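Local coordinates for STM4351 (Salmonella enterica, PDB 2Y7I), which binds arginine with high specificity in the periplasm, as a member of the bacterial solute-binding protein family 3, at residues 144-149 with 155-160; 148-153 with 165-170; 115-118 with 123-126. All coordinates share one frame; numbering follows the deposited sequence. Where two conformers were deposited one is given.

Contact 1: 144-149 with 155-160. With ARG (arginine), chain C.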
loop_
_atom_site.group_PDB
_atom_site.type_symbol
_atom_site.label_atom_id
_atom_site.label_comp_id
_atom_site.label_asym_id
_atom_site.label_seq_id
_atom_site.Cartn_x
_atom_site.Cartn_y
_atom_site.Cartn_z
ATOM N N ASN A 144 -2.188 -27.672 -15.599
ATOM C CA ASN A 144 -2.191 -29.125 -15.791
ATOM C C ASN A 144 -2.784 -29.863 -14.590
ATOM O O ASN A 144 -3.412 -30.910 -14.739
ATOM C CB ASN A 144 -0.772 -29.620 -16.038
ATOM C CG ASN A 144 -0.148 -28.995 -17.272
ATOM O OD1 ASN A 144 0.873 -28.324 -17.186
ATOM N ND2 ASN A 144 -0.770 -29.208 -18.423
ATOM N N ALA A 145 -2.543 -29.317 -13.402
ATOM C CA ALA A 145 -3.080 -29.863 -12.148
ATOM C C ALA A 145 -4.611 -29.822 -12.169
ATOM O O ALA A 145 -5.275 -30.837 -11.922
ATOM C CB ALA A 145 -2.530 -29.092 -10.949
ATOM N N PHE A 146 -5.167 -28.656 -12.497
ATOM C CA PHE A 146 -6.631 -28.505 -12.624
ATOM C C PHE A 146 -7.241 -29.444 -13.663
ATOM O O PHE A 146 -8.285 -30.064 -13.419
ATOM C CB PHE A 146 -7.006 -27.051 -12.930
ATOM C CG PHE A 146 -6.797 -26.112 -11.773
ATOM C CD1 PHE A 146 -7.289 -26.425 -10.505
ATOM C CD2 PHE A 146 -6.115 -24.913 -11.947
ATOM C CE1 PHE A 146 -7.102 -25.565 -9.435
ATOM C CE2 PHE A 146 -5.917 -24.041 -10.881
ATOM C CZ PHE A 146 -6.410 -24.368 -9.619
ATOM N N THR A 147 -6.588 -29.568 -14.816
ATOM C CA THR A 147 -7.026 -30.511 -15.839
ATOM C C THR A 147 -7.106 -31.926 -15.274
ATOM O O THR A 147 -8.087 -32.643 -15.494
ATOM C CB THR A 147 -6.093 -30.477 -17.075
ATOM O OG1 THR A 147 -6.074 -29.149 -17.607
ATOM C CG2 THR A 147 -6.574 -31.439 -18.156
ATOM N N ASP A 148 -6.066 -32.320 -14.547
ATOM C CA ASP A 148 -6.009 -33.646 -13.940
ATOM C C ASP A 148 -7.030 -33.845 -12.829
ATOM O O ASP A 148 -7.511 -34.959 -12.622
ATOM C CB ASP A 148 -4.600 -33.941 -13.438
ATOM C CG ASP A 148 -3.698 -34.497 -14.533
ATOM O OD1 ASP A 148 -4.086 -34.467 -15.723
ATOM O OD2 ASP A 148 -2.595 -34.978 -14.204
ATOM N N LEU A 149 -7.357 -32.774 -12.110
ATOM C CA LEU A 149 -8.445 -32.822 -11.133
ATOM C C LEU A 149 -9.785 -33.092 -11.823
ATOM O O LEU A 149 -10.557 -33.949 -11.398
ATOM C CB LEU A 149 -8.507 -31.517 -10.326
ATOM C CG LEU A 149 -9.650 -31.326 -9.316
ATOM C CD1 LEU A 149 -9.614 -32.356 -8.183
ATOM C CD2 LEU A 149 -9.649 -29.923 -8.754
ATOM N N GLU A 155 -7.593 -36.139 -6.563
ATOM C CA GLU A 155 -8.721 -35.825 -5.689
ATOM C C GLU A 155 -8.761 -34.363 -5.262
ATOM O O GLU A 155 -9.818 -33.849 -4.895
ATOM C CB GLU A 155 -8.757 -36.749 -4.470
ATOM C CG GLU A 155 -9.135 -38.180 -4.832
ATOM C CD GLU A 155 -10.479 -38.253 -5.543
ATOM O OE1 GLU A 155 -11.515 -38.169 -4.855
ATOM O OE2 GLU A 155 -10.504 -38.392 -6.787
ATOM N N GLY A 156 -7.612 -33.697 -5.313
ATOM C CA GLY A 156 -7.553 -32.284 -4.968
ATOM C C GLY A 156 -6.401 -31.565 -5.638
ATOM O O GLY A 156 -5.526 -32.185 -6.240
ATOM N N VAL A 157 -6.434 -30.243 -5.547
ATOM C CA VAL A 157 -5.334 -29.381 -5.980
ATOM C C VAL A 157 -5.139 -28.390 -4.841
ATOM O O VAL A 157 -6.109 -27.849 -4.327
ATOM C CB VAL A 157 -5.623 -28.676 -7.335
ATOM C CG1 VAL A 157 -4.561 -27.578 -7.618
ATOM C CG2 VAL A 157 -5.617 -29.698 -8.503
ATOM N N PHE A 158 -3.886 -28.200 -4.431
ATOM C CA PHE A 158 -3.529 -27.451 -3.218
ATOM C C PHE A 158 -2.716 -26.225 -3.633
ATOM O O PHE A 158 -1.695 -26.364 -4.309
ATOM C CB PHE A 158 -2.720 -28.396 -2.313
ATOM C CG PHE A 158 -2.280 -27.814 -0.998
ATOM C CD1 PHE A 158 -3.187 -27.221 -0.120
ATOM C CD2 PHE A 158 -0.950 -27.945 -0.603
ATOM C CE1 PHE A 158 -2.764 -26.715 1.124
ATOM C CE2 PHE A 158 -0.509 -27.454 0.640
ATOM C CZ PHE A 158 -1.419 -26.834 1.501
ATOM N N GLY A 159 -3.201 -25.034 -3.267
ATOM C CA GLY A 159 -2.558 -23.770 -3.648
ATOM C C GLY A 159 -3.050 -22.555 -2.878
ATOM O O GLY A 159 -3.760 -22.699 -1.868
ATOM N N ASP A 160 -2.683 -21.354 -3.346
ATOM C CA ASP A 160 -3.097 -20.115 -2.665
ATOM C C ASP A 160 -4.592 -19.886 -2.825
ATOM O O ASP A 160 -5.159 -20.155 -3.884
ATOM C CB ASP A 160 -2.296 -18.886 -3.153
ATOM C CG ASP A 160 -0.867 -18.866 -2.607
ATOM O OD1 ASP A 160 -0.667 -18.476 -1.444
ATOM O OD2 ASP A 160 0.065 -19.247 -3.332
HETATM N N ARG C . 2.744 -18.644 -3.094
HETATM C CA ARG C . 3.273 -20.010 -3.401
HETATM C C ARG C . 4.781 -20.039 -3.182
HETATM O O ARG C . 5.418 -21.065 -3.410
HETATM C CB ARG C . 2.937 -20.424 -4.849
HETATM C CG ARG C . 3.402 -19.416 -5.916
HETATM C CD ARG C . 3.185 -19.927 -7.339
HETATM N NE ARG C . 3.324 -18.823 -8.293
HETATM C CZ ARG C . 3.223 -18.936 -9.616
HETATM N NH1 ARG C . 2.985 -20.116 -10.193
HETATM N NH2 ARG C . 3.364 -17.863 -10.365
HETATM O OXT ARG C . 5.393 -19.025 -2.795
#
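A single valine carries most of this helix-on-strand contact: V157 sets its two methyls against three residues of 144-149 at once. CG1, anti to the backbone N (chi1 169°), comes obliquely to the F146 ring, 3.7 Å from CE1, the two side chains crossing at about a right angle. CG2 lies beneath the helix backbone, 3.6 Å from A145 O, and also touches the A145 methyl and L149 CB. A145 O already accepts the helical bond from L149 N. L149 reaches further back along the strand, where its CD1 rests 3.6 Å from E155 O and close to G156 N, so the leucine packs on the backbone of E155 and G156.

At the far end of the strand, D160 OD2 accepts a hydrogen bond from the amino N of the bound arginine, at 2.8 Å. Y16 also bonds to this oxygen. The axes of 144-149 and 156-160 come within 8.2 Å and run roughly antiparallel (153°), and 156-160 lies inside the sheet between strands 114-118 and 95-100, while W167 of helix 161-168 stacks on F146.

Contact 2: 148-153 with 165-170; sequences DLKNNR and GKWLKN
L149 and K150, in the last turn of helix 142-150, both reach the six-membered ring of W167 but touch different parts of it. L149 comes first along the chain and uses its CD2 branch, which lies 3.9 Å from W167 CH2 and a little farther from CZ3. The methyl approaches obliquely to the indole, so the leucine adds a small apolar patch beside the far corner of the ring.

K150 behaves quite differently. Its aliphatic chain runs past the rim of the indole, in the direction opposite to the tryptophan side chain, and CG, CD and CE all stay near W167 CZ2. CG lies at the ring edge in the indole plane, 3.9 Å from CZ2. A bend at chi3 (-87°) keeps the chain alongside the ring and brings NZ round to the nitrogen-bearing side. There a water, also in the indole plane, accepts from K150 NZ at 3.2 Å and from W167 NE1 at 3.1 Å. The ammonium group is bonded to N171 OD1 as well.

After K150 the helix ends in a Schellman motif: N152, with positive phi, is its C' residue, R153 N bonds to D148 O at 2.8 Å, and N152 N bonds to L149 O. The chain then turns off toward strand 156-160. Y174 of strand 174-176 also meets the indole edge-to-face.

The lysine thus serves two ends: its methylenes extend the apolar edge of the tryptophan, while its charged tip and the indole N-H share one water at the partly exposed margin, joining helices 142-150 and 161-168 without a direct polar bond.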
loop_
_atom_site.group_PDB
_atom_site.type_symbol
_atom_site.label_atom_id
_atom_site.label_comp_id
_atom_site.label_asym_id
_atom_site.label_seq_id
_atom_site.Cartn_x
_atom_site.Cartn_y
_atom_site.Cartn_z
ATOM N N ASP A 148 -6.066 -32.320 -14.547
ATOM C CA ASP A 148 -6.009 -33.646 -13.940
ATOM C C ASP A 148 -7.030 -33.845 -12.829
ATOM O O ASP A 148 -7.511 -34.959 -12.622
ATOM C CB ASP A 148 -4.600 -33.941 -13.438
ATOM C CG ASP A 148 -3.698 -34.497 -14.533
ATOM O OD1 ASP A 148 -4.086 -34.467 -15.723
ATOM O OD2 ASP A 148 -2.595 -34.978 -14.204
ATOM N N LEU A 149 -7.357 -32.774 -12.110
ATOM C CA LEU A 149 -8.445 -32.822 -11.133
ATOM C C LEU A 149 -9.785 -33.092 -11.823
ATOM O O LEU A 149 -10.557 -33.949 -11.398
ATOM C CB LEU A 149 -8.507 -31.517 -10.326
ATOM C CG LEU A 149 -9.650 -31.326 -9.316
ATOM C CD1 LEU A 149 -9.614 -32.356 -8.183
ATOM C CD2 LEU A 149 -9.649 -29.923 -8.754
ATOM N N LYS A 150 -10.040 -32.370 -12.906
ATOM C CA LYS A 150 -11.299 -32.477 -13.623
ATOM C C LYS A 150 -11.501 -33.824 -14.315
ATOM O O LYS A 150 -12.637 -34.290 -14.447
ATOM C CB LYS A 150 -11.449 -31.319 -14.604
ATOM C CG LYS A 150 -11.763 -30.001 -13.894
ATOM C CD LYS A 150 -12.477 -29.016 -14.785
ATOM C CE LYS A 150 -11.505 -28.183 -15.596
ATOM N NZ LYS A 150 -12.137 -26.873 -15.992
ATOM N N ASN A 151 -10.388 -34.434 -14.724
ATOM C CA ASN A 151 -10.366 -35.760 -15.351
ATOM C C ASN A 151 -10.282 -36.906 -14.335
ATOM O O ASN A 151 -10.070 -38.055 -14.714
ATOM C CB ASN A 151 -9.199 -35.858 -16.341
ATOM C CG ASN A 151 -9.478 -35.140 -17.657
ATOM O OD1 ASN A 151 -8.566 -34.630 -18.310
ATOM N ND2 ASN A 151 -10.745 -35.098 -18.048
ATOM N N ASN A 152 -10.448 -36.577 -13.053
ATOM C CA ASN A 152 -10.359 -37.546 -11.940
ATOM C C ASN A 152 -9.020 -38.249 -11.702
ATOM O O ASN A 152 -8.967 -39.305 -11.065
ATOM C CB ASN A 152 -11.512 -38.571 -11.983
ATOM C CG ASN A 152 -12.698 -38.133 -11.162
ATOM O OD1 ASN A 152 -13.709 -37.690 -11.708
ATOM N ND2 ASN A 152 -12.578 -38.231 -9.837
ATOM N N ARG A 153 -7.941 -37.666 -12.208
ATOM C CA ARG A 153 -6.612 -38.198 -11.934
ATOM C C ARG A 153 -6.103 -37.756 -10.565
ATOM O O ARG A 153 -5.132 -38.311 -10.034
ATOM C CB ARG A 153 -5.637 -37.799 -13.035
ATOM C CG ARG A 153 -5.663 -38.752 -14.206
ATOM C CD ARG A 153 -4.572 -38.423 -15.205
ATOM N NE ARG A 153 -3.883 -39.632 -15.665
ATOM C CZ ARG A 153 -2.675 -40.008 -15.246
ATOM N NH1 ARG A 153 -2.012 -39.270 -14.356
ATOM N NH2 ARG A 153 -2.120 -41.118 -15.724
ATOM N N GLY A 165 -9.586 -19.802 -5.606
ATOM C CA GLY A 165 -10.840 -19.048 -5.651
ATOM C C GLY A 165 -11.154 -18.578 -7.054
ATOM O O GLY A 165 -12.298 -18.689 -7.525
ATOM N N LYS A 166 -10.134 -18.063 -7.740
ATOM C CA LYS A 166 -10.307 -17.599 -9.114
ATOM C C LYS A 166 -10.736 -18.740 -10.049
ATOM O O LYS A 166 -11.676 -18.594 -10.826
ATOM C CB LYS A 166 -9.028 -16.902 -9.605
ATOM C CG LYS A 166 -9.022 -16.520 -11.070
ATOM C CD LYS A 166 -9.640 -15.143 -11.298
ATOM C CE LYS A 166 -9.019 -14.470 -12.524
ATOM N NZ LYS A 166 -9.602 -15.003 -13.792
ATOM N N TRP A 167 -10.053 -19.878 -9.954
ATOM C CA TRP A 167 -10.366 -21.048 -10.778
ATOM C C TRP A 167 -11.803 -21.500 -10.544
ATOM O O TRP A 167 -12.504 -21.902 -11.487
ATOM C CB TRP A 167 -9.381 -22.191 -10.469
ATOM C CG TRP A 167 -9.604 -23.431 -11.314
ATOM C CD1 TRP A 167 -9.212 -23.629 -12.613
ATOM C CD2 TRP A 167 -10.293 -24.623 -10.918
ATOM N NE1 TRP A 167 -9.614 -24.869 -13.047
ATOM C CE2 TRP A 167 -10.267 -25.507 -12.022
ATOM C CE3 TRP A 167 -10.919 -25.036 -9.727
ATOM C CZ2 TRP A 167 -10.856 -26.779 -11.980
ATOM C CZ3 TRP A 167 -11.500 -26.307 -9.682
ATOM C CH2 TRP A 167 -11.463 -27.162 -10.808
ATOM N N LEU A 168 -12.245 -21.408 -9.287
ATOM C CA LEU A 168 -13.577 -21.874 -8.891
ATOM C C LEU A 168 -14.711 -21.125 -9.557
ATOM O O LEU A 168 -15.801 -21.670 -9.732
ATOM C CB LEU A 168 -13.750 -21.796 -7.375
ATOM C CG LEU A 168 -13.172 -22.973 -6.594
ATOM C CD1 LEU A 168 -13.395 -22.759 -5.114
ATOM C CD2 LEU A 168 -13.812 -24.296 -7.056
ATOM N N LYS A 169 -14.456 -19.875 -9.928
ATOM C CA LYS A 169 -15.454 -19.064 -10.619
ATOM C C LYS A 169 -16.038 -19.784 -11.840
ATOM O O LYS A 169 -17.222 -19.623 -12.148
ATOM C CB LYS A 169 -14.886 -17.681 -10.974
ATOM C CG LYS A 169 -14.811 -16.731 -9.768
ATOM C CD LYS A 169 -14.042 -15.445 -10.061
ATOM C CE LYS A 169 -14.415 -14.360 -9.051
ATOM N NZ LYS A 169 -13.336 -13.337 -8.855
ATOM N N ASN A 170 -15.221 -20.605 -12.504
ATOM C CA ASN A 170 -15.678 -21.344 -13.694
ATOM C C ASN A 170 -15.842 -22.847 -13.479
ATOM O O ASN A 170 -15.985 -23.609 -14.442
ATOM C CB ASN A 170 -14.743 -21.084 -14.876
ATOM C CG ASN A 170 -14.645 -19.623 -15.216
ATOM O OD1 ASN A 170 -13.625 -18.986 -14.954
ATOM N ND2 ASN A 170 -15.706 -19.073 -15.773
HETATM O O HOH W 1 -9.175 -25.739 -15.990
#

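Contact 3: 115-118 with 123-126; sequences VGLE and HQRY. With ARG (arginine), chain C; ACT (acetate ion), chain G.
L117 lays both its methyls over the first turn of helix 122-130, CD1 against Q124 CB at 3.7 Å and CD2 against H123 O at 3.8 Å. Its CG stands between the backbone N and the carbonyl carbon (chi1 40°), a position that turns the isobutyl group toward the helix backbone, and it crosses the Q124 side chain at about a right angle. Q124 CB is also held against the main chain of the strand, 3.7 Å from E118 O. Beyond CG the glutamine is extended, and its amide is tied into the intervening loop: OE1 accepts from G120 N, and NE2 pairs with N119 OD1.

The contact closes the first half of a right-handed beta-alpha-beta unit, strand 114-118, helix 122-130 and strand 135-139, in one lobe of the periplasmic binding protein fold. The short loop between strand and helix places the strand's last residue and the helix's early residues at the arginine pocket. E118, its chain extended beyond CG, sends OE1 to the guanidinium of the ligand, where arginine NH1 donates a hydrogen bond of 2.8 Å. OE2 is bonded to T15 OG1, a second hold that would restrict rotation of the carboxylate.

H123 meets the other end of the ligand by van der Waals contact: its NE2 comes within 3.6 Å of the arginine CA, which lies obliquely to the ring. Both ring nitrogens are engaged by protein, ND1 with Y187 OH and NE2 with D160 OD2, so the imidazole is pinned in its orientation. R125, whose CB points away from the strand, donates from NE to OXT of an acetate ion, probably from the crystallisation liquor, at 2.8 Å and a bent N-H...O angle of 138°.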
loop_
_atom_site.group_PDB
_atom_site.type_symbol
_atom_site.label_atom_id
_atom_site.label_comp_id
_atom_site.label_asym_id
_atom_site.label_seq_id
_atom_site.Cartn_x
_atom_site.Cartn_y
_atom_site.Cartn_z
ATOM N N VAL A 115 -3.138 -35.447 -4.362
ATOM C CA VAL A 115 -3.358 -34.009 -4.402
ATOM C C VAL A 115 -2.271 -33.331 -5.246
ATOM O O VAL A 115 -1.076 -33.488 -4.992
ATOM C CB VAL A 115 -3.449 -33.401 -2.980
ATOM C CG1 VAL A 115 -3.548 -31.880 -3.047
ATOM C CG2 VAL A 115 -4.652 -33.951 -2.248
ATOM N N GLY A 116 -2.708 -32.592 -6.267
ATOM C CA GLY A 116 -1.793 -31.911 -7.172
ATOM C C GLY A 116 -1.350 -30.568 -6.622
ATOM O O GLY A 116 -2.104 -29.884 -5.923
ATOM N N LEU A 117 -0.119 -30.191 -6.943
ATOM C CA LEU A 117 0.465 -28.923 -6.505
ATOM C C LEU A 117 1.644 -28.602 -7.411
ATOM O O LEU A 117 2.045 -29.429 -8.231
ATOM C CB LEU A 117 0.891 -28.983 -5.031
ATOM C CG LEU A 117 1.554 -30.288 -4.554
ATOM C CD1 LEU A 117 3.018 -30.392 -4.985
ATOM C CD2 LEU A 117 1.441 -30.446 -3.053
ATOM N N GLU A 118 2.201 -27.404 -7.278
ATOM C CA GLU A 118 3.287 -26.976 -8.162
ATOM C C GLU A 118 4.659 -27.256 -7.556
ATOM O O GLU A 118 4.861 -27.038 -6.362
ATOM C CB GLU A 118 3.156 -25.480 -8.434
ATOM C CG GLU A 118 3.710 -24.977 -9.755
ATOM C CD GLU A 118 3.176 -23.586 -10.082
ATOM O OE1 GLU A 118 3.185 -22.758 -9.168
ATOM O OE2 GLU A 118 2.696 -23.342 -11.214
ATOM N N HIS A 123 3.544 -24.851 -0.918
ATOM C CA HIS A 123 2.523 -25.880 -0.838
ATOM C C HIS A 123 3.114 -27.268 -0.940
ATOM O O HIS A 123 2.700 -28.176 -0.212
ATOM C CB HIS A 123 1.467 -25.655 -1.920
ATOM C CG HIS A 123 1.012 -24.239 -2.004
ATOM N ND1 HIS A 123 0.446 -23.579 -0.932
ATOM C CD2 HIS A 123 1.080 -23.336 -3.013
ATOM C CE1 HIS A 123 0.160 -22.337 -1.285
ATOM N NE2 HIS A 123 0.538 -22.163 -2.538
ATOM N N GLN A 124 4.088 -27.433 -1.833
ATOM C CA GLN A 124 4.754 -28.709 -1.994
ATOM C C GLN A 124 5.480 -29.088 -0.704
ATOM O O GLN A 124 5.361 -30.218 -0.233
ATOM C CB GLN A 124 5.738 -28.658 -3.167
ATOM C CG GLN A 124 6.601 -29.909 -3.315
ATOM C CD GLN A 124 7.472 -29.855 -4.569
ATOM O OE1 GLN A 124 8.311 -28.960 -4.723
ATOM N NE2 GLN A 124 7.277 -30.823 -5.464
ATOM N N ARG A 125 6.208 -28.132 -0.128
ATOM C CA ARG A 125 6.980 -28.392 1.083
ATOM C C ARG A 125 6.054 -28.712 2.257
ATOM O O ARG A 125 6.284 -29.688 2.987
ATOM C CB ARG A 125 7.917 -27.224 1.411
ATOM C CG ARG A 125 8.966 -27.571 2.462
ATOM C CD ARG A 125 10.037 -26.478 2.596
ATOM N NE ARG A 125 9.576 -25.298 3.337
ATOM C CZ ARG A 125 9.664 -25.149 4.658
ATOM N NH1 ARG A 125 10.172 -26.116 5.417
ATOM N NH2 ARG A 125 9.233 -24.028 5.227
ATOM N N TYR A 126 4.999 -27.912 2.417
ATOM C CA TYR A 126 4.008 -28.169 3.462
ATOM C C TYR A 126 3.421 -29.576 3.388
ATOM O O TYR A 126 3.421 -30.286 4.399
ATOM C CB TYR A 126 2.874 -27.119 3.504
ATOM C CG TYR A 126 1.802 -27.522 4.496
ATOM C CD1 TYR A 126 1.988 -27.350 5.871
ATOM C CD2 TYR A 126 0.640 -28.145 4.064
ATOM C CE1 TYR A 126 1.020 -27.760 6.787
ATOM C CE2 TYR A 126 -0.329 -28.561 4.966
ATOM C CZ TYR A 126 -0.130 -28.370 6.321
ATOM O OH TYR A 126 -1.094 -28.790 7.201
HETATM N N ARG C . 2.744 -18.644 -3.094
HETATM C CA ARG C . 3.273 -20.010 -3.401
HETATM C C ARG C . 4.781 -20.039 -3.182
HETATM O O ARG C . 5.418 -21.065 -3.410
HETATM C CB ARG C . 2.937 -20.424 -4.849
HETATM C CG ARG C . 3.402 -19.416 -5.916
HETATM C CD ARG C . 3.185 -19.927 -7.339
HETATM N NE ARG C . 3.324 -18.823 -8.293
HETATM C CZ ARG C . 3.223 -18.936 -9.616
HETATM N NH1 ARG C . 2.985 -20.116 -10.193
HETATM N NH2 ARG C . 3.364 -17.863 -10.365
HETATM O OXT ARG C . 5.393 -19.025 -2.795
HETATM C C ACT G . 10.062 -22.970 0.571
HETATM O O ACT G . 10.983 -22.211 0.207
HETATM O OXT ACT G . 9.784 -22.952 1.796
HETATM C CH3 ACT G . 9.330 -23.840 -0.408
#

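How the contacts relate
Contacts 1 and 2 share D148 and L149 on helix 142-150, their centres 6 Å apart, and they meet where F146 CG comes 3.3 Å from W167 NE1. Contact 3 lies across the sheet, its centre about 10 Å from that of contact 1. Neighbouring strands join the two: G116 N lies 2.8 Å from G156 O and F158 N 2.9 Å from G116 O, both probable hydrogen bonds, and the F158 ring packs on the helix of contact 3. Both contacts touch the bound arginine, contact 1 through D160 at the ligand's amino N, contact 3 through E118 at its guanidinium and H123 beside its CA. Contact 2 stands farther off, the W167 side chain about 13 Å from the ligand at their nearest atoms.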